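Local coordinates for PbSGBP-B lipoprotein (Prevotella bryantii B14, PDB 6D2Y) that probably binds polysaccharide at the bacterial cell surface, as a lipoprotein of a polysaccharide utilization locus, and holds a magnesium ion in its beta-sandwich domain, at residues M222-D227 against F280-G285; I246-D251 against G256-I261. All coordinates share one frame; numbering follows the deposited sequence.

How the interactions relate
From the N terminus, strand 222-224 comes first and runs on into the magnesium-binding turn of Asp225 and Asp227. The hairpin 246-251 with 256-261 follows; interaction 2 closes its short loop. Strand 279-282 comes last, and its packing on 222-227 in interaction 1 closes a longer loop in which the hairpin is nested. Interaction 2 lies within one sheet, whereas interaction 1 joins that sheet to a second one containing 423-428. Residues 225-227 and 256-257 are hydrogen-bonded to each other, Phe226 packs on Met259, and both contacts supply ligands to the same magnesium ion.

Interaction 1 (M222-D227 against F280-G285); sequences MLFDFD and FEYWAG. With MG (magnesium ion), chain B.
Phe224 drives its ring end-on into the face of Tyr282. Its CZ lies 3.6 Å from Tyr282 CG, with CE2 close by over the same face. The planes stand at 73°, an edge-to-face pair with centroids 5.2 Å apart. Tyr282 holds its CG anti to the backbone N (chi1 177°), which sends the ring off the strand with one face toward Phe224. Phe280, two residues before Tyr282 and on the same side of the strand, forms a second T-shaped pair, its edge toward the face of Phe224. The Phe224 ring thus presents its edge to one partner and its face to the other. In this second pair the planes are almost perpendicular at 89°. Its centroids lie 5.8 Å apart. Phe226 adds a looser apolar contact, CE1 to Phe280 CZ at 4.5 Å, and takes Phe224 CB over one face of its ring.

Flat hydrocarbon rings suit this buried position because perpendicular packing brings positively polarised C-H edges onto electron-rich faces. Tyrosine can also be accommodated, since its hydroxyl is hydrogen-bonded to Pro297 O. Leu299 of helix 299-302 touches both Phe224 and Tyr282, and Met259 packs against Phe226 and Phe280.

Phe226 sits at the middle of a turn in which Asp225 OD1 accepts from Asp227 N at 3.1 Å, an Asx turn; the N-H comes from above the carboxylate plane. That turn presents Asp225 O and Asp227 OD2 to the magnesium ion, each about 2.4 Å away; Ser255 O, Asn257 O, Asp452 OD2 and a water are among its other ligands. Strand 222-224, with a classic bulge opposite Ile454, thus faces inward with an aromatic cluster and ends in a metal-binding turn. The cluster joins two antiparallel sheets, as in the hydrophobic core of a beta sandwich.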
HETATM    1  N   MSE A 222     -11.620   1.690  11.945  1.00 50.37           N
HETATM    2  CA  MSE A 222     -12.749   2.284  11.245  1.00 50.37           C
HETATM    3  C   MSE A 222     -13.161   3.672  11.794  1.00 55.96           C
HETATM    4  O   MSE A 222     -13.455   3.815  12.980  1.00 55.51           O
HETATM    5  CB  MSE A 222     -13.931   1.302  11.289  1.00 48.61           C
HETATM    6  CG  MSE A 222     -15.005   1.724  10.344  1.00 61.85           C
HETATM    7 SE   MSE A 222     -14.480   1.305   8.521  0.74 73.34          SE
HETATM    8  CE  MSE A 222     -14.483   3.113   7.932  1.00 33.63           C
ATOM      9  N   LEU A 223     -13.153   4.698  10.940  1.00 53.85           N
ATOM     10  CA  LEU A 223     -13.541   6.049  11.341  1.00 52.68           C
ATOM     11  C   LEU A 223     -14.855   6.506  10.723  1.00 51.97           C
ATOM     12  O   LEU A 223     -15.731   7.010  11.437  1.00 52.66           O
ATOM     13  CB  LEU A 223     -12.437   7.060  10.995  1.00 53.91           C
ATOM     14  CG  LEU A 223     -11.017   6.711  11.450  1.00 50.54           C
ATOM     15  CD1 LEU A 223      -9.995   7.172  10.429  1.00 51.67           C
ATOM     16  CD2 LEU A 223     -10.731   7.324  12.808  1.00 47.27           C
ATOM     17  N   PHE A 224     -15.017   6.353   9.408  1.00 47.94           N
ATOM     18  CA  PHE A 224     -16.257   6.726   8.722  1.00 45.56           C
ATOM     19  C   PHE A 224     -16.601   5.621   7.728  1.00 41.73           C
ATOM     20  O   PHE A 224     -15.978   5.527   6.669  1.00 44.57           O
ATOM     21  CB  PHE A 224     -16.131   8.059   7.993  1.00 43.29           C
ATOM     22  CG  PHE A 224     -15.649   9.194   8.847  1.00 44.80           C
ATOM     23  CD1 PHE A 224     -14.296   9.440   8.999  1.00 44.63           C
ATOM     24  CD2 PHE A 224     -16.552  10.046   9.459  1.00 49.64           C
ATOM     25  CE1 PHE A 224     -13.851  10.497   9.771  1.00 50.59           C
ATOM     26  CE2 PHE A 224     -16.116  11.104  10.229  1.00 47.90           C
ATOM     27  CZ  PHE A 224     -14.764  11.331  10.386  1.00 51.41           C
ATOM     28  N   ASP A 225     -17.584   4.791   8.064  1.00 38.08           N
ATOM     29  CA  ASP A 225     -18.262   3.973   7.066  1.00 43.44           C
ATOM     30  C   ASP A 225     -19.649   4.511   6.751  1.00 47.48           C
ATOM     31  O   ASP A 225     -20.331   3.972   5.874  1.00 49.10           O
ATOM     32  CB  ASP A 225     -18.339   2.508   7.523  1.00 41.10           C
ATOM     33  CG  ASP A 225     -19.364   2.279   8.619  1.00 50.47           C
ATOM     34  OD1 ASP A 225     -19.740   3.245   9.315  1.00 45.69           O
ATOM     35  OD2 ASP A 225     -19.779   1.115   8.800  1.00 51.84           O
ATOM     36  N   PHE A 226     -20.071   5.561   7.460  1.00 40.57           N
ATOM     37  CA  PHE A 226     -21.315   6.293   7.230  1.00 39.09           C
ATOM     38  C   PHE A 226     -22.550   5.431   7.443  1.00 36.75           C
ATOM     39  O   PHE A 226     -23.641   5.788   6.991  1.00 42.27           O
ATOM     40  CB  PHE A 226     -21.329   6.929   5.836  1.00 41.41           C
ATOM     41  CG  PHE A 226     -20.140   7.806   5.573  1.00 41.91           C
ATOM     42  CD1 PHE A 226     -20.068   9.074   6.121  1.00 40.79           C
ATOM     43  CD2 PHE A 226     -19.082   7.355   4.800  1.00 44.00           C
ATOM     44  CE1 PHE A 226     -18.972   9.882   5.894  1.00 36.44           C
ATOM     45  CE2 PHE A 226     -17.980   8.161   4.571  1.00 40.51           C
ATOM     46  CZ  PHE A 226     -17.927   9.425   5.125  1.00 45.05           C
ATOM     47  N   ASP A 227     -22.403   4.313   8.152  1.00 40.80           N
ATOM     48  CA  ASP A 227     -23.520   3.408   8.388  1.00 42.50           C
ATOM     49  C   ASP A 227     -23.573   2.957   9.842  1.00 42.17           C
ATOM     50  O   ASP A 227     -24.648   2.928  10.450  1.00 46.74           O
ATOM     51  CB  ASP A 227     -23.420   2.190   7.465  1.00 46.76           C
ATOM     52  CG  ASP A 227     -23.464   2.564   5.995  1.00 48.91           C
ATOM     53  OD1 ASP A 227     -24.420   3.255   5.583  1.00 49.02           O
ATOM     54  OD2 ASP A 227     -22.542   2.167   5.250  1.00 48.79           O
ATOM     55  N   PHE A 280     -14.931  18.219   2.469  1.00 42.32           N
ATOM     56  CA  PHE A 280     -15.581  17.463   3.531  1.00 46.63           C
ATOM     57  C   PHE A 280     -14.896  17.807   4.845  1.00 45.76           C
ATOM     58  O   PHE A 280     -13.663  17.797   4.926  1.00 54.51           O
ATOM     59  CB  PHE A 280     -15.516  15.957   3.277  1.00 43.66           C
ATOM     60  CG  PHE A 280     -15.908  15.129   4.468  1.00 37.73           C
ATOM     61  CD1 PHE A 280     -14.942  14.522   5.253  1.00 46.28           C
ATOM     62  CD2 PHE A 280     -17.242  14.964   4.806  1.00 42.92           C
ATOM     63  CE1 PHE A 280     -15.297  13.763   6.357  1.00 46.53           C
ATOM     64  CE2 PHE A 280     -17.606  14.204   5.908  1.00 46.53           C
ATOM     65  CZ  PHE A 280     -16.632  13.603   6.684  1.00 42.91           C
ATOM     66  N   GLU A 281     -15.689  18.123   5.866  1.00 40.64           N
ATOM     67  CA  GLU A 281     -15.158  18.594   7.138  1.00 41.36           C
ATOM     68  C   GLU A 281     -15.820  17.844   8.283  1.00 42.29           C
ATOM     69  O   GLU A 281     -17.043  17.917   8.450  1.00 42.11           O
ATOM     70  CB  GLU A 281     -15.369  20.105   7.291  1.00 40.19           C
ATOM     71  CG  GLU A 281     -14.855  20.935   6.118  1.00 50.27           C
ATOM     72  CD  GLU A 281     -15.681  22.186   5.864  1.00 51.93           C
ATOM     73  OE1 GLU A 281     -16.668  22.414   6.597  1.00 49.35           O
ATOM     74  OE2 GLU A 281     -15.338  22.947   4.934  1.00 47.29           O
ATOM     75  N   TYR A 282     -15.018  17.127   9.066  1.00 39.99           N
ATOM     76  CA  TYR A 282     -15.453  16.579  10.347  1.00 38.28           C
ATOM     77  C   TYR A 282     -14.646  17.252  11.448  1.00 40.44           C
ATOM     78  O   TYR A 282     -13.454  16.973  11.614  1.00 46.23           O
ATOM     79  CB  TYR A 282     -15.290  15.061  10.419  1.00 38.18           C
ATOM     80  CG  TYR A 282     -15.677  14.516  11.780  1.00 43.49           C
ATOM     81  CD1 TYR A 282     -17.000  14.218  12.078  1.00 38.35           C
ATOM     82  CD2 TYR A 282     -14.726  14.332  12.777  1.00 47.41           C
ATOM     83  CE1 TYR A 282     -17.363  13.739  13.322  1.00 41.36           C
ATOM     84  CE2 TYR A 282     -15.082  13.855  14.025  1.00 42.78           C
ATOM     85  CZ  TYR A 282     -16.402  13.558  14.291  1.00 46.16           C
ATOM     86  OH  TYR A 282     -16.761  13.078  15.529  1.00 58.31           O
ATOM     87  N   TRP A 283     -15.296  18.126  12.206  1.00 41.27           N
ATOM     88  CA  TRP A 283     -14.671  18.814  13.329  1.00 47.46           C
ATOM     89  C   TRP A 283     -15.238  18.236  14.619  1.00 44.82           C
ATOM     90  O   TRP A 283     -16.459  18.176  14.791  1.00 43.19           O
ATOM     91  CB  TRP A 283     -14.906  20.323  13.244  1.00 45.86           C
ATOM     92  CG  TRP A 283     -14.490  20.916  11.922  1.00 43.67           C
ATOM     93  CD1 TRP A 283     -13.601  20.388  11.028  1.00 43.03           C
ATOM     94  CD2 TRP A 283     -14.946  22.150  11.351  1.00 41.13           C
ATOM     95  NE1 TRP A 283     -13.478  21.214   9.937  1.00 41.44           N
ATOM     96  CE2 TRP A 283     -14.292  22.302  10.111  1.00 46.99           C
ATOM     97  CE3 TRP A 283     -15.842  23.138  11.767  1.00 39.83           C
ATOM     98  CZ2 TRP A 283     -14.508  23.404   9.285  1.00 47.21           C
ATOM     99  CZ3 TRP A 283     -16.054  24.230  10.946  1.00 38.34           C
ATOM    100  CH2 TRP A 283     -15.391  24.355   9.719  1.00 46.52           C
ATOM    101  N   ALA A 284     -14.350  17.792  15.506  1.00 46.23           N
ATOM    102  CA  ALA A 284     -14.783  17.210  16.770  1.00 48.24           C
ATOM    103  C   ALA A 284     -15.450  18.264  17.645  1.00 42.09           C
ATOM    104  O   ALA A 284     -15.072  19.439  17.632  1.00 46.09           O
ATOM    105  CB  ALA A 284     -13.594  16.593  17.506  1.00 52.00           C
ATOM    106  N   GLY A 285     -16.446  17.836  18.407  1.00 42.54           N
ATOM    107  CA  GLY A 285     -17.207  18.712  19.271  1.00 46.09           C
ATOM    108  C   GLY A 285     -18.574  19.031  18.689  1.00 53.67           C
ATOM    109  O   GLY A 285     -18.874  18.757  17.526  1.00 56.13           O
TER
HETATM  110 MG    MG B 501     -20.635   2.732   3.827  1.00 26.21          MG
HETATM  111  O   HOH W   1     -19.531   1.210   4.555  1.00 35.06           O

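Interaction 2 (I246-D251 against G256-I261); sequences IIQSDD and GNYMQI. With MG (magnesium ion), chain B.
Tyr258 OH sits between two polar side chains of 246-251, Gln248 on the strand and Asp250 in the loop after it, giving a hydrogen bond to Asp250 OD2 at 2.9 Å and receiving one from Gln248 NE2 at 3.0 Å. The carboxylate oxygen is met on its syn side, somewhat out of plane, while the hydroxyl lies nearly in the amide plane of Gln248. Glutamine is long enough to run beside the tyrosine to its phenol end, its chain extended beyond CG (chi2 -168°), with amide and ring almost perpendicular. Lys450 NZ adds a weak bond to the same hydroxyl.

At the backbone, Gln248 and Tyr258 form a hydrogen-bonded antiparallel pair: Tyr258 N reaches Gln248 O at 2.7 Å, and Gln248 N reaches Tyr258 O at 3.1 Å. Gln248 O also lies over one face of the tyrosine ring. Farther along, Gln260 N donates to Ile246 O, and water 2 bridges Ile246 N and Gln260 O.

Ile247 and Met259 are the non-hydrogen-bonded pair, meeting on the face of the hairpin away from Gln248 and Tyr258 through CG1 and CG at 4.1 Å. The branched isoleucine suits the strand, and its CG2 rests on Asn257 CB. Met259, a selenomethionine, bends away toward the core beside Phe226 and Ile451. Asn257 gives ND2 to Phe226 O and its own carbonyl oxygen to magnesium.

The hydroxyl thus joins a carboxylate and an amide beyond the strand bonds; the carboxylate probably polarises the phenol, and the two bonds would restrain its O-H direction, while the strand pairing leads straight into a metal-held turn.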
ATOM      1  N   ILE A 246     -22.711  15.489   0.505  1.00 38.20           N
ATOM      2  CA  ILE A 246     -23.700  14.449   0.258  1.00 39.69           C
ATOM      3  C   ILE A 246     -23.273  13.161   0.943  1.00 39.91           C
ATOM      4  O   ILE A 246     -22.120  12.727   0.827  1.00 41.14           O
ATOM      5  CB  ILE A 246     -23.880  14.240  -1.253  1.00 36.60           C
ATOM      6  CG1 ILE A 246     -24.419  15.514  -1.911  1.00 36.83           C
ATOM      7  CG2 ILE A 246     -24.795  13.058  -1.523  1.00 37.84           C
ATOM      8  CD1 ILE A 246     -24.669  15.370  -3.397  1.00 42.06           C
ATOM      9  N   ILE A 247     -24.201  12.549   1.673  1.00 39.60           N
ATOM     10  CA  ILE A 247     -24.000  11.240   2.286  1.00 35.99           C
ATOM     11  C   ILE A 247     -25.276  10.447   2.030  1.00 37.75           C
ATOM     12  O   ILE A 247     -26.324  10.751   2.611  1.00 44.06           O
ATOM     13  CB  ILE A 247     -23.702  11.322   3.791  1.00 37.97           C
ATOM     14  CG1 ILE A 247     -22.551  12.299   4.065  1.00 40.94           C
ATOM     15  CG2 ILE A 247     -23.375   9.943   4.343  1.00 36.75           C
ATOM     16  CD1 ILE A 247     -21.870  12.103   5.407  1.00 39.86           C
ATOM     17  N   GLN A 248     -25.197   9.449   1.156  1.00 35.77           N
ATOM     18  CA  GLN A 248     -26.387   8.730   0.721  1.00 38.24           C
ATOM     19  C   GLN A 248     -25.983   7.332   0.279  1.00 42.15           C
ATOM     20  O   GLN A 248     -24.798   6.991   0.221  1.00 41.11           O
ATOM     21  CB  GLN A 248     -27.092   9.466  -0.419  1.00 42.63           C
ATOM     22  CG  GLN A 248     -26.247   9.555  -1.683  1.00 44.45           C
ATOM     23  CD  GLN A 248     -26.809  10.526  -2.697  1.00 45.89           C
ATOM     24  OE1 GLN A 248     -27.739  11.276  -2.404  1.00 48.08           O
ATOM     25  NE2 GLN A 248     -26.245  10.519  -3.897  1.00 50.32           N
ATOM     26  N   SER A 249     -26.992   6.528  -0.044  1.00 40.44           N
ATOM     27  CA  SER A 249     -26.789   5.184  -0.558  1.00 50.34           C
ATOM     28  C   SER A 249     -27.773   4.927  -1.686  1.00 49.58           C
ATOM     29  O   SER A 249     -28.930   5.355  -1.618  1.00 47.49           O
ATOM     30  CB  SER A 249     -26.966   4.126   0.539  1.00 56.50           C
ATOM     31  OG  SER A 249     -28.328   3.997   0.899  1.00 65.39           O
ATOM     32  N   ASP A 250     -27.310   4.230  -2.718  1.00 43.17           N
ATOM     33  CA  ASP A 250     -28.148   3.886  -3.860  1.00 44.13           C
ATOM     34  C   ASP A 250     -27.512   2.685  -4.566  1.00 48.22           C
ATOM     35  O   ASP A 250     -26.771   1.916  -3.951  1.00 47.76           O
ATOM     36  CB  ASP A 250     -28.339   5.110  -4.771  1.00 38.92           C
ATOM     37  CG  ASP A 250     -27.026   5.771  -5.158  1.00 45.75           C
ATOM     38  OD1 ASP A 250     -26.037   5.054  -5.415  1.00 48.09           O
ATOM     39  OD2 ASP A 250     -26.981   7.018  -5.200  1.00 48.80           O
ATOM     40  N   ASP A 251     -27.802   2.535  -5.864  1.00 56.06           N
ATOM     41  CA  ASP A 251     -27.342   1.366  -6.612  1.00 61.32           C
ATOM     42  C   ASP A 251     -25.833   1.341  -6.811  1.00 55.97           C
ATOM     43  O   ASP A 251     -25.269   0.263  -7.023  1.00 59.23           O
ATOM     44  CB  ASP A 251     -28.036   1.302  -7.974  1.00 71.66           C
ATOM     45  CG  ASP A 251     -29.458   0.793  -7.879  1.00 89.16           C
ATOM     46  OD1 ASP A 251     -29.768   0.082  -6.899  1.00 91.91           O
ATOM     47  OD2 ASP A 251     -30.263   1.095  -8.785  1.00 95.81           O
ATOM     48  N   GLY A 256     -23.732   0.330   1.909  1.00 47.08           N
ATOM     49  CA  GLY A 256     -24.518   1.347   2.586  1.00 45.07           C
ATOM     50  C   GLY A 256     -24.188   2.736   2.077  1.00 48.89           C
ATOM     51  O   GLY A 256     -23.892   2.943   0.893  1.00 45.71           O
ATOM     52  N   ASN A 257     -24.229   3.704   2.988  1.00 47.49           N
ATOM     53  CA  ASN A 257     -24.003   5.093   2.623  1.00 45.12           C
ATOM     54  C   ASN A 257     -22.561   5.323   2.194  1.00 44.64           C
ATOM     55  O   ASN A 257     -21.631   4.660   2.660  1.00 41.17           O
ATOM     56  CB  ASN A 257     -24.336   6.021   3.792  1.00 39.75           C
ATOM     57  CG  ASN A 257     -25.820   6.097   4.072  1.00 47.89           C
ATOM     58  OD1 ASN A 257     -26.638   6.046   3.156  1.00 57.88           O
ATOM     59  ND2 ASN A 257     -26.176   6.216   5.345  1.00 51.40           N
ATOM     60  N   TYR A 258     -22.391   6.280   1.291  1.00 40.33           N
ATOM     61  CA  TYR A 258     -21.085   6.789   0.912  1.00 38.63           C
ATOM     62  C   TYR A 258     -21.106   8.304   1.029  1.00 38.01           C
ATOM     63  O   TYR A 258     -22.166   8.931   1.080  1.00 39.61           O
ATOM     64  CB  TYR A 258     -20.701   6.377  -0.517  1.00 36.04           C
ATOM     65  CG  TYR A 258     -21.690   6.844  -1.563  1.00 37.45           C
ATOM     66  CD1 TYR A 258     -22.698   6.002  -2.017  1.00 38.39           C
ATOM     67  CD2 TYR A 258     -21.626   8.129  -2.089  1.00 37.56           C
ATOM     68  CE1 TYR A 258     -23.610   6.427  -2.969  1.00 38.54           C
ATOM     69  CE2 TYR A 258     -22.535   8.563  -3.033  1.00 41.08           C
ATOM     70  CZ  TYR A 258     -23.522   7.707  -3.472  1.00 36.51           C
ATOM     71  OH  TYR A 258     -24.421   8.140  -4.418  1.00 40.31           O
HETATM   72  N   MSE A 259     -19.918   8.890   1.057  1.00 34.83           N
HETATM   73  CA  MSE A 259     -19.787  10.339   1.064  1.00 35.26           C
HETATM   74  C   MSE A 259     -19.274  10.791  -0.295  1.00 38.88           C
HETATM   75  O   MSE A 259     -18.369  10.174  -0.855  1.00 44.23           O
HETATM   76  CB  MSE A 259     -18.867  10.778   2.204  1.00 33.97           C
HETATM   77  CG  MSE A 259     -18.762  12.274   2.444  1.00 33.93           C
HETATM   78 SE   MSE A 259     -17.543  13.194   1.241  0.67 45.68          SE
HETATM   79  CE  MSE A 259     -15.872  12.529   1.967  1.00 34.06           C
ATOM     80  N   GLN A 260     -19.862  11.854  -0.838  1.00 37.45           N
ATOM     81  CA  GLN A 260     -19.589  12.277  -2.204  1.00 39.49           C
ATOM     82  C   GLN A 260     -19.029  13.691  -2.218  1.00 38.86           C
ATOM     83  O   GLN A 260     -19.619  14.605  -1.630  1.00 39.50           O
ATOM     84  CB  GLN A 260     -20.852  12.209  -3.067  1.00 39.49           C
ATOM     85  CG  GLN A 260     -20.649  12.717  -4.487  1.00 45.12           C
ATOM     86  CD  GLN A 260     -21.920  12.663  -5.309  1.00 41.75           C
ATOM     87  OE1 GLN A 260     -22.543  11.610  -5.452  1.00 45.70           O
ATOM     88  NE2 GLN A 260     -22.301  13.800  -5.875  1.00 41.70           N
ATOM     89  N   ILE A 261     -17.896  13.861  -2.894  1.00 39.00           N
ATOM     90  CA  ILE A 261     -17.300  15.168  -3.141  1.00 44.26           C
ATOM     91  C   ILE A 261     -17.558  15.535  -4.594  1.00 52.04           C
ATOM     92  O   ILE A 261     -17.296  14.734  -5.501  1.00 53.00           O
ATOM     93  CB  ILE A 261     -15.793  15.161  -2.830  1.00 42.25           C
ATOM     94  CG1 ILE A 261     -15.542  14.782  -1.370  1.00 40.58           C
ATOM     95  CG2 ILE A 261     -15.170  16.508  -3.151  1.00 44.01           C
ATOM     96  CD1 ILE A 261     -14.072  14.671  -1.020  1.00 40.37           C
TER
HETATM   97 MG    MG B 501     -20.635   2.732   3.827  1.00 26.21          MG
HETATM   98  O   HOH W   2     -21.325  16.495  -1.658  1.00 46.46           O
HETATM   99  O   HOH W   1     -19.531   1.210   4.555  1.00 35.06           O